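Local structure of putative peptidase (Chlamydophila abortus, 3CE2) at residues H409-Q423 with S562-F574. The protein is a putative zinc metallopeptidase of the M3B family that probably has oligopeptidase activity, cleaving small peptides. Sequence-based numbering, arbitrary orientation.
Sequences HSYFSRKHQPFHDAQ and SYLNFLKSGGSDF. With ZN (zinc ion), chain G.
His409 and Leu567 meet where the helix bearing the zinc-binding HExxH motif (His402 and His406) runs on past the metal and its segment 409-416 crosses helix 562-567 at -70°, a worked example of a helix C-terminus held by side chains of a neighbouring helix and of the loop that follows it. Leu567 CD2 sits over one face of the His409 imidazole, 3.9 Å from the ring centroid, in a CH-pi contact, while Tyr424 stacks on the same ring. Phe412 follows, its CD2 atom against Leu567 CB (3.7 Å) and one face beneath Lys568 CE. One turn from His409, Ser413 OG donates to Leu567 O at 2.7 Å, and His409 ND1 adds a weak bond to that carbonyl, giving this helix-end acceptor two donors. His416 lies alongside the extended Lys568 chain, Lys568 CD over the imidazole; His416 ND1 donates to Phe412 O, which helps fix the ring's rotation while His416 NE2 binds a zinc ion at 2.1 Å. Beyond the helix, Gln417 bends at chi2 (-72°), bringing NE2 within 2.8 Å of Lys568 O for a nearly straight bond on a carbonyl lone pair. Asp421 then offers its backbone carbonyl to the Gly570-Gly571 pair: Gly571 N donates to Asp421 O at 2.7 Å.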
ATOM      1  N   HIS A 409      -4.486 -13.179   4.732  1.00 37.41           N
ATOM      2  CA  HIS A 409      -3.070 -12.944   5.045  1.00 35.56           C
ATOM      3  C   HIS A 409      -2.953 -12.793   6.563  1.00 40.30           C
ATOM      4  O   HIS A 409      -2.170 -13.513   7.222  1.00 35.35           O
ATOM      5  CB  HIS A 409      -2.592 -11.662   4.370  1.00 37.97           C
ATOM      6  CG  HIS A 409      -1.104 -11.518   4.270  1.00 36.45           C
ATOM      7  ND1 HIS A 409      -0.216 -12.312   4.969  1.00 41.24           N
ATOM      8  CD2 HIS A 409      -0.348 -10.640   3.565  1.00 33.48           C
ATOM      9  CE1 HIS A 409       1.022 -11.945   4.682  1.00 31.54           C
ATOM     10  NE2 HIS A 409       0.967 -10.923   3.843  1.00 32.21           N
ATOM     11  N   SER A 410      -3.741 -11.869   7.119  1.00 33.03           N
ATOM     12  CA  SER A 410      -3.648 -11.554   8.554  1.00 36.76           C
ATOM     13  C   SER A 410      -4.024 -12.736   9.434  1.00 38.23           C
ATOM     14  O   SER A 410      -3.402 -13.001  10.464  1.00 36.56           O
ATOM     15  CB  SER A 410      -4.521 -10.350   8.899  1.00 40.04           C
ATOM     16  OG  SER A 410      -3.787  -9.137   8.717  1.00 45.83           O
ATOM     17  N   TYR A 411      -5.054 -13.444   9.003  1.00 34.64           N
ATOM     18  CA  TYR A 411      -5.560 -14.575   9.703  1.00 38.88           C
ATOM     19  C   TYR A 411      -4.449 -15.609   9.779  1.00 44.68           C
ATOM     20  O   TYR A 411      -4.090 -16.055  10.865  1.00 51.56           O
ATOM     21  CB  TYR A 411      -6.762 -15.112   8.942  1.00 46.87           C
ATOM     22  CG  TYR A 411      -7.202 -16.475   9.354  1.00 46.59           C
ATOM     23  CD1 TYR A 411      -8.067 -16.649  10.426  1.00 51.71           C
ATOM     24  CD2 TYR A 411      -6.774 -17.596   8.658  1.00 54.68           C
ATOM     25  CE1 TYR A 411      -8.500 -17.919  10.804  1.00 56.50           C
ATOM     26  CE2 TYR A 411      -7.183 -18.878   9.028  1.00 58.19           C
ATOM     27  CZ  TYR A 411      -8.041 -19.032  10.107  1.00 58.24           C
ATOM     28  OH  TYR A 411      -8.451 -20.295  10.478  1.00 59.08           O
ATOM     29  N   PHE A 412      -3.891 -15.974   8.629  1.00 41.96           N
ATOM     30  CA  PHE A 412      -2.834 -16.973   8.587  1.00 39.70           C
ATOM     31  C   PHE A 412      -1.624 -16.589   9.424  1.00 40.47           C
ATOM     32  O   PHE A 412      -1.068 -17.432  10.110  1.00 53.81           O
ATOM     33  CB  PHE A 412      -2.385 -17.207   7.155  1.00 44.91           C
ATOM     34  CG  PHE A 412      -3.244 -18.158   6.395  1.00 40.39           C
ATOM     35  CD1 PHE A 412      -3.674 -19.338   6.975  1.00 46.60           C
ATOM     36  CD2 PHE A 412      -3.578 -17.902   5.080  1.00 40.49           C
ATOM     37  CE1 PHE A 412      -4.443 -20.239   6.247  1.00 44.97           C
ATOM     38  CE2 PHE A 412      -4.355 -18.788   4.343  1.00 39.77           C
ATOM     39  CZ  PHE A 412      -4.781 -19.958   4.927  1.00 42.57           C
ATOM     40  N   SER A 413      -1.220 -15.324   9.372  1.00 43.24           N
ATOM     41  CA  SER A 413      -0.060 -14.842  10.121  1.00 42.36           C
ATOM     42  C   SER A 413      -0.256 -14.870  11.620  1.00 45.78           C
ATOM     43  O   SER A 413       0.677 -15.182  12.359  1.00 48.69           O
ATOM     44  CB  SER A 413       0.335 -13.432   9.686  1.00 37.28           C
ATOM     45  OG  SER A 413       0.972 -13.476   8.424  1.00 44.09           O
ATOM     46  N   ARG A 414      -1.459 -14.526  12.067  1.00 47.99           N
ATOM     47  CA  ARG A 414      -1.766 -14.490  13.502  1.00 50.30           C
ATOM     48  C   ARG A 414      -1.807 -15.886  14.089  1.00 51.70           C
ATOM     49  O   ARG A 414      -1.329 -16.115  15.198  1.00 53.47           O
ATOM     50  CB  ARG A 414      -3.107 -13.813  13.746  1.00 48.98           C
ATOM     51  CG  ARG A 414      -3.030 -12.312  13.661  1.00 51.46           C
ATOM     52  CD  ARG A 414      -4.388 -11.725  13.448  1.00 49.75           C
ATOM     53  NE  ARG A 414      -4.254 -10.337  13.060  1.00 51.68           N
ATOM     54  CZ  ARG A 414      -5.251  -9.591  12.614  1.00 50.70           C
ATOM     55  NH1 ARG A 414      -6.480 -10.092  12.524  1.00 53.64           N
ATOM     56  NH2 ARG A 414      -5.007  -8.339  12.275  1.00 46.80           N
ATOM     57  N   LYS A 415      -2.389 -16.804  13.324  1.00 45.18           N
ATOM     58  CA  LYS A 415      -2.462 -18.207  13.672  1.00 44.38           C
ATOM     59  C   LYS A 415      -1.073 -18.884  13.757  1.00 46.25           C
ATOM     60  O   LYS A 415      -0.908 -19.866  14.459  1.00 49.75           O
ATOM     61  CB  LYS A 415      -3.339 -18.915  12.640  1.00 43.96           C
ATOM     62  CG  LYS A 415      -4.038 -20.137  13.137  1.00 55.99           C
ATOM     63  CD  LYS A 415      -5.393 -20.322  12.436  1.00 65.29           C
ATOM     64  CE  LYS A 415      -5.533 -21.749  11.851  1.00 69.59           C
ATOM     65  NZ  LYS A 415      -4.806 -21.930  10.528  1.00 67.44           N
ATOM     66  N   HIS A 416      -0.072 -18.381  13.053  1.00 44.17           N
ATOM     67  CA  HIS A 416       1.223 -19.060  13.075  1.00 46.64           C
ATOM     68  C   HIS A 416       2.388 -18.254  13.645  1.00 47.36           C
ATOM     69  O   HIS A 416       3.459 -18.791  13.772  1.00 55.20           O
ATOM     70  CB  HIS A 416       1.600 -19.610  11.686  1.00 47.91           C
ATOM     71  CG  HIS A 416       0.716 -20.730  11.209  1.00 50.30           C
ATOM     72  ND1 HIS A 416      -0.400 -20.520  10.423  1.00 43.39           N
ATOM     73  CD2 HIS A 416       0.783 -22.071  11.414  1.00 49.81           C
ATOM     74  CE1 HIS A 416      -0.970 -21.682  10.147  1.00 42.34           C
ATOM     75  NE2 HIS A 416      -0.276 -22.639  10.743  1.00 49.22           N
ATOM     76  N   GLN A 417       2.208 -16.989  14.010  1.00 45.07           N
ATOM     77  CA  GLN A 417       3.352 -16.222  14.517  1.00 38.12           C
ATOM     78  C   GLN A 417       3.157 -15.718  15.928  1.00 40.45           C
ATOM     79  O   GLN A 417       2.031 -15.517  16.382  1.00 44.57           O
ATOM     80  CB  GLN A 417       3.658 -15.027  13.610  1.00 37.02           C
ATOM     81  CG  GLN A 417       3.878 -15.404  12.194  1.00 32.82           C
ATOM     82  CD  GLN A 417       5.201 -16.115  12.014  1.00 35.66           C
ATOM     83  OE1 GLN A 417       6.175 -15.838  12.725  1.00 43.10           O
ATOM     84  NE2 GLN A 417       5.265 -16.992  11.029  1.00 31.38           N
ATOM     85  N   PRO A 418       4.260 -15.470  16.634  1.00 39.91           N
ATOM     86  CA  PRO A 418       3.980 -14.844  17.904  1.00 38.75           C
ATOM     87  C   PRO A 418       3.632 -13.359  17.661  1.00 45.63           C
ATOM     88  O   PRO A 418       3.763 -12.850  16.530  1.00 44.38           O
ATOM     89  CB  PRO A 418       5.288 -15.019  18.680  1.00 32.55           C
ATOM     90  CG  PRO A 418       6.346 -15.093  17.628  1.00 38.98           C
ATOM     91  CD  PRO A 418       5.703 -15.649  16.381  1.00 37.31           C
ATOM     92  N   PHE A 419       3.181 -12.688  18.715  1.00 47.18           N
ATOM     93  CA  PHE A 419       2.584 -11.362  18.602  1.00 43.52           C
ATOM     94  C   PHE A 419       3.531 -10.409  17.926  1.00 43.24           C
ATOM     95  O   PHE A 419       3.155  -9.674  17.027  1.00 43.58           O
ATOM     96  CB  PHE A 419       2.199 -10.829  19.981  1.00 42.33           C
ATOM     97  CG  PHE A 419       1.896  -9.370  20.001  1.00 43.05           C
ATOM     98  CD1 PHE A 419       0.673  -8.894  19.545  1.00 47.23           C
ATOM     99  CD2 PHE A 419       2.830  -8.464  20.465  1.00 39.22           C
ATOM    100  CE1 PHE A 419       0.386  -7.527  19.554  1.00 43.96           C
ATOM    101  CE2 PHE A 419       2.546  -7.095  20.476  1.00 46.08           C
ATOM    102  CZ  PHE A 419       1.324  -6.630  20.017  1.00 41.97           C
ATOM    103  N   HIS A 420       4.783 -10.434  18.337  1.00 43.47           N
ATOM    104  CA  HIS A 420       5.710  -9.422  17.847  1.00 46.19           C
ATOM    105  C   HIS A 420       6.208  -9.707  16.414  1.00 43.63           C
ATOM    106  O   HIS A 420       6.943  -8.908  15.853  1.00 47.20           O
ATOM    107  CB  HIS A 420       6.893  -9.311  18.808  1.00 47.28           C
ATOM    108  CG  HIS A 420       7.690 -10.575  18.917  1.00 48.12           C
ATOM    109  ND1 HIS A 420       7.282 -11.648  19.678  1.00 53.59           N
ATOM    110  CD2 HIS A 420       8.859 -10.945  18.344  1.00 46.60           C
ATOM    111  CE1 HIS A 420       8.166 -12.625  19.572  1.00 50.65           C
ATOM    112  NE2 HIS A 420       9.135 -12.220  18.773  1.00 50.50           N
ATOM    113  N   ASP A 421       5.827 -10.841  15.829  1.00 38.02           N
ATOM    114  CA  ASP A 421       6.335 -11.198  14.515  1.00 38.13           C
ATOM    115  C   ASP A 421       5.191 -11.276  13.543  1.00 36.18           C
ATOM    116  O   ASP A 421       5.400 -11.494  12.365  1.00 47.75           O
ATOM    117  CB  ASP A 421       7.033 -12.563  14.548  1.00 46.27           C
ATOM    118  CG  ASP A 421       8.519 -12.477  14.873  1.00 48.62           C
ATOM    119  OD1 ASP A 421       9.025 -11.392  15.228  1.00 54.44           O
ATOM    120  OD2 ASP A 421       9.198 -13.523  14.769  1.00 57.87           O
ATOM    121  N   ALA A 422       3.979 -11.086  14.028  1.00 37.88           N
ATOM    122  CA  ALA A 422       2.780 -11.376  13.226  1.00 42.43           C
ATOM    123  C   ALA A 422       2.400 -10.355  12.157  1.00 43.41           C
ATOM    124  O   ALA A 422       1.761 -10.692  11.167  1.00 50.92           O
ATOM    125  CB  ALA A 422       1.606 -11.609  14.139  1.00 40.34           C
ATOM    126  N   GLN A 423       2.760  -9.100  12.361  1.00 43.54           N
ATOM    127  CA  GLN A 423       2.378  -8.072  11.426  1.00 41.08           C
ATOM    128  C   GLN A 423       3.371  -8.036  10.273  1.00 38.24           C
ATOM    129  O   GLN A 423       4.541  -7.736  10.486  1.00 42.62           O
ATOM    130  CB  GLN A 423       2.355  -6.708  12.126  1.00 40.87           C
ATOM    131  CG  GLN A 423       1.959  -5.588  11.178  1.00 50.50           C
ATOM    132  CD  GLN A 423       0.649  -5.908  10.448  1.00 54.05           C
ATOM    133  OE1 GLN A 423       0.639  -6.214   9.242  1.00 51.79           O
ATOM    134  NE2 GLN A 423      -0.455  -5.891  11.194  1.00 50.00           N
ATOM    135  N   SER A 562       3.724 -22.877  -1.186  1.00 38.15           N
ATOM    136  CA  SER A 562       4.614 -21.761  -0.998  1.00 41.05           C
ATOM    137  C   SER A 562       3.882 -20.441  -0.732  1.00 42.42           C
ATOM    138  O   SER A 562       4.251 -19.680   0.181  1.00 42.38           O
ATOM    139  CB  SER A 562       5.556 -21.663  -2.186  1.00 39.80           C
ATOM    140  OG  SER A 562       6.650 -22.551  -1.983  1.00 45.80           O
ATOM    141  N   TYR A 563       2.835 -20.177  -1.504  1.00 38.97           N
ATOM    142  CA  TYR A 563       2.101 -18.950  -1.303  1.00 40.48           C
ATOM    143  C   TYR A 563       1.492 -19.014   0.085  1.00 45.06           C
ATOM    144  O   TYR A 563       1.572 -18.055   0.851  1.00 43.55           O
ATOM    145  CB  TYR A 563       1.030 -18.767  -2.361  1.00 36.24           C
ATOM    146  CG  TYR A 563       0.195 -17.520  -2.174  1.00 37.19           C
ATOM    147  CD1 TYR A 563       0.781 -16.270  -2.141  1.00 36.07           C
ATOM    148  CD2 TYR A 563      -1.184 -17.592  -2.064  1.00 39.96           C
ATOM    149  CE1 TYR A 563       0.032 -15.144  -1.966  1.00 30.57           C
ATOM    150  CE2 TYR A 563      -1.948 -16.448  -1.912  1.00 36.42           C
ATOM    151  CZ  TYR A 563      -1.330 -15.237  -1.866  1.00 34.68           C
ATOM    152  OH  TYR A 563      -2.080 -14.100  -1.703  1.00 39.30           O
ATOM    153  N   LEU A 564       0.926 -20.175   0.412  1.00 45.82           N
ATOM    154  CA  LEU A 564       0.273 -20.362   1.687  1.00 40.04           C
ATOM    155  C   LEU A 564       1.269 -20.158   2.810  1.00 41.67           C
ATOM    156  O   LEU A 564       0.934 -19.520   3.827  1.00 39.13           O
ATOM    157  CB  LEU A 564      -0.394 -21.733   1.752  1.00 38.45           C
ATOM    158  CG  LEU A 564      -1.910 -21.828   1.409  1.00 41.98           C
ATOM    159  CD1 LEU A 564      -2.541 -20.576   0.780  1.00 35.69           C
ATOM    160  CD2 LEU A 564      -2.243 -23.042   0.540  1.00 40.86           C
ATOM    161  N   ASN A 565       2.497 -20.656   2.619  1.00 40.49           N
ATOM    162  CA  ASN A 565       3.563 -20.491   3.628  1.00 39.60           C
ATOM    163  C   ASN A 565       3.953 -19.029   3.762  1.00 45.32           C
ATOM    164  O   ASN A 565       4.252 -18.537   4.867  1.00 43.95           O
ATOM    165  CB  ASN A 565       4.805 -21.289   3.276  1.00 43.65           C
ATOM    166  CG  ASN A 565       4.664 -22.771   3.579  1.00 48.65           C
ATOM    167  OD1 ASN A 565       3.652 -23.223   4.118  1.00 47.75           O
ATOM    168  ND2 ASN A 565       5.690 -23.540   3.222  1.00 50.87           N
ATOM    169  N   PHE A 566       3.939 -18.324   2.637  1.00 38.30           N
ATOM    170  CA  PHE A 566       4.179 -16.903   2.678  1.00 37.94           C
ATOM    171  C   PHE A 566       3.108 -16.210   3.557  1.00 36.10           C
ATOM    172  O   PHE A 566       3.403 -15.386   4.395  1.00 33.66           O
ATOM    173  CB  PHE A 566       4.174 -16.355   1.257  1.00 36.10           C
ATOM    174  CG  PHE A 566       3.906 -14.901   1.187  1.00 36.58           C
ATOM    175  CD1 PHE A 566       4.917 -13.994   1.397  1.00 39.55           C
ATOM    176  CD2 PHE A 566       2.641 -14.437   0.913  1.00 34.82           C
ATOM    177  CE1 PHE A 566       4.669 -12.635   1.329  1.00 41.05           C
ATOM    178  CE2 PHE A 566       2.385 -13.087   0.847  1.00 41.60           C
ATOM    179  CZ  PHE A 566       3.399 -12.181   1.059  1.00 39.99           C
ATOM    180  N   LEU A 567       1.855 -16.577   3.386  1.00 37.82           N
ATOM    181  CA  LEU A 567       0.800 -15.886   4.078  1.00 37.06           C
ATOM    182  C   LEU A 567       0.948 -16.104   5.578  1.00 43.24           C
ATOM    183  O   LEU A 567       0.632 -15.217   6.374  1.00 43.81           O
ATOM    184  CB  LEU A 567      -0.552 -16.392   3.581  1.00 38.20           C
ATOM    185  CG  LEU A 567      -0.925 -15.975   2.164  1.00 41.41           C
ATOM    186  CD1 LEU A 567      -2.351 -16.337   1.837  1.00 41.13           C
ATOM    187  CD2 LEU A 567      -0.756 -14.495   2.035  1.00 45.01           C
ATOM    188  N   LYS A 568       1.437 -17.291   5.960  1.00 46.49           N
ATOM    189  CA  LYS A 568       1.605 -17.656   7.374  1.00 38.26           C
ATOM    190  C   LYS A 568       2.894 -17.118   7.980  1.00 39.31           C
ATOM    191  O   LYS A 568       3.197 -17.408   9.141  1.00 33.01           O
ATOM    192  CB  LYS A 568       1.596 -19.160   7.521  1.00 39.42           C
ATOM    193  CG  LYS A 568       0.347 -19.758   6.933  1.00 47.34           C
ATOM    194  CD  LYS A 568       0.377 -21.285   6.905  1.00 44.54           C
ATOM    195  CE  LYS A 568      -0.673 -21.783   5.904  1.00 47.54           C
ATOM    196  NZ  LYS A 568      -1.178 -23.128   6.234  1.00 44.97           N
ATOM    197  N   SER A 569       3.656 -16.338   7.211  1.00 36.70           N
ATOM    198  CA  SER A 569       4.974 -15.915   7.668  1.00 36.80           C
ATOM    199  C   SER A 569       4.949 -14.624   8.451  1.00 39.01           C
ATOM    200  O   SER A 569       5.926 -14.310   9.135  1.00 41.75           O
ATOM    201  CB  SER A 569       5.958 -15.800   6.502  1.00 38.86           C
ATOM    202  OG  SER A 569       6.045 -17.032   5.805  1.00 39.64           O
ATOM    203  N   GLY A 570       3.846 -13.874   8.347  1.00 37.17           N
ATOM    204  CA  GLY A 570       3.758 -12.559   8.977  1.00 30.05           C
ATOM    205  C   GLY A 570       4.974 -11.705   8.693  1.00 33.43           C
ATOM    206  O   GLY A 570       5.437 -11.605   7.553  1.00 32.73           O
ATOM    207  N   GLY A 571       5.523 -11.102   9.735  1.00 37.34           N
ATOM    208  CA  GLY A 571       6.734 -10.302   9.594  1.00 33.42           C
ATOM    209  C   GLY A 571       7.915 -10.933  10.315  1.00 39.76           C
ATOM    210  O   GLY A 571       8.675 -10.231  10.971  1.00 40.07           O
ATOM    211  N   SER A 572       8.090 -12.251  10.178  1.00 37.10           N
ATOM    212  CA  SER A 572       9.124 -12.973  10.927  1.00 39.46           C
ATOM    213  C   SER A 572      10.548 -12.801  10.406  1.00 43.44           C
ATOM    214  O   SER A 572      11.508 -13.227  11.037  1.00 50.69           O
ATOM    215  CB  SER A 572       8.788 -14.460  11.013  1.00 35.71           C
ATOM    216  OG  SER A 572       8.402 -14.967   9.759  1.00 36.79           O
ATOM    217  N   ASP A 573      10.698 -12.160   9.265  1.00 41.14           N
ATOM    218  CA  ASP A 573      12.017 -11.940   8.742  1.00 39.02           C
ATOM    219  C   ASP A 573      11.920 -10.725   7.833  1.00 42.12           C
ATOM    220  O   ASP A 573      10.829 -10.204   7.615  1.00 43.59           O
ATOM    221  CB  ASP A 573      12.432 -13.173   7.951  1.00 40.93           C
ATOM    222  CG  ASP A 573      13.944 -13.364   7.877  1.00 50.60           C
ATOM    223  OD1 ASP A 573      14.734 -12.445   8.207  1.00 49.51           O
ATOM    224  OD2 ASP A 573      14.347 -14.469   7.465  1.00 56.64           O
ATOM    225  N   PHE A 574      13.049 -10.272   7.303  1.00 40.13           N
ATOM    226  CA  PHE A 574      13.050  -9.250   6.266  1.00 38.50           C
ATOM    227  C   PHE A 574      12.206  -9.695   5.094  1.00 37.70           C
ATOM    228  O   PHE A 574      12.200 -10.872   4.740  1.00 45.76           O
ATOM    229  CB  PHE A 574      14.481  -8.949   5.821  1.00 37.12           C
ATOM    230  CG  PHE A 574      15.317  -8.342   6.913  1.00 41.40           C
ATOM    231  CD1 PHE A 574      14.990  -7.084   7.438  1.00 37.32           C
ATOM    232  CD2 PHE A 574      16.383  -9.044   7.470  1.00 37.61           C
ATOM    233  CE1 PHE A 574      15.730  -6.531   8.470  1.00 33.77           C
ATOM    234  CE2 PHE A 574      17.132  -8.479   8.503  1.00 34.53           C
ATOM    235  CZ  PHE A 574      16.803  -7.235   9.003  1.00 30.20           C
TER
HETATM  236 ZN    ZN G 706       0.178 -24.327   9.532  0.50 51.01          ZN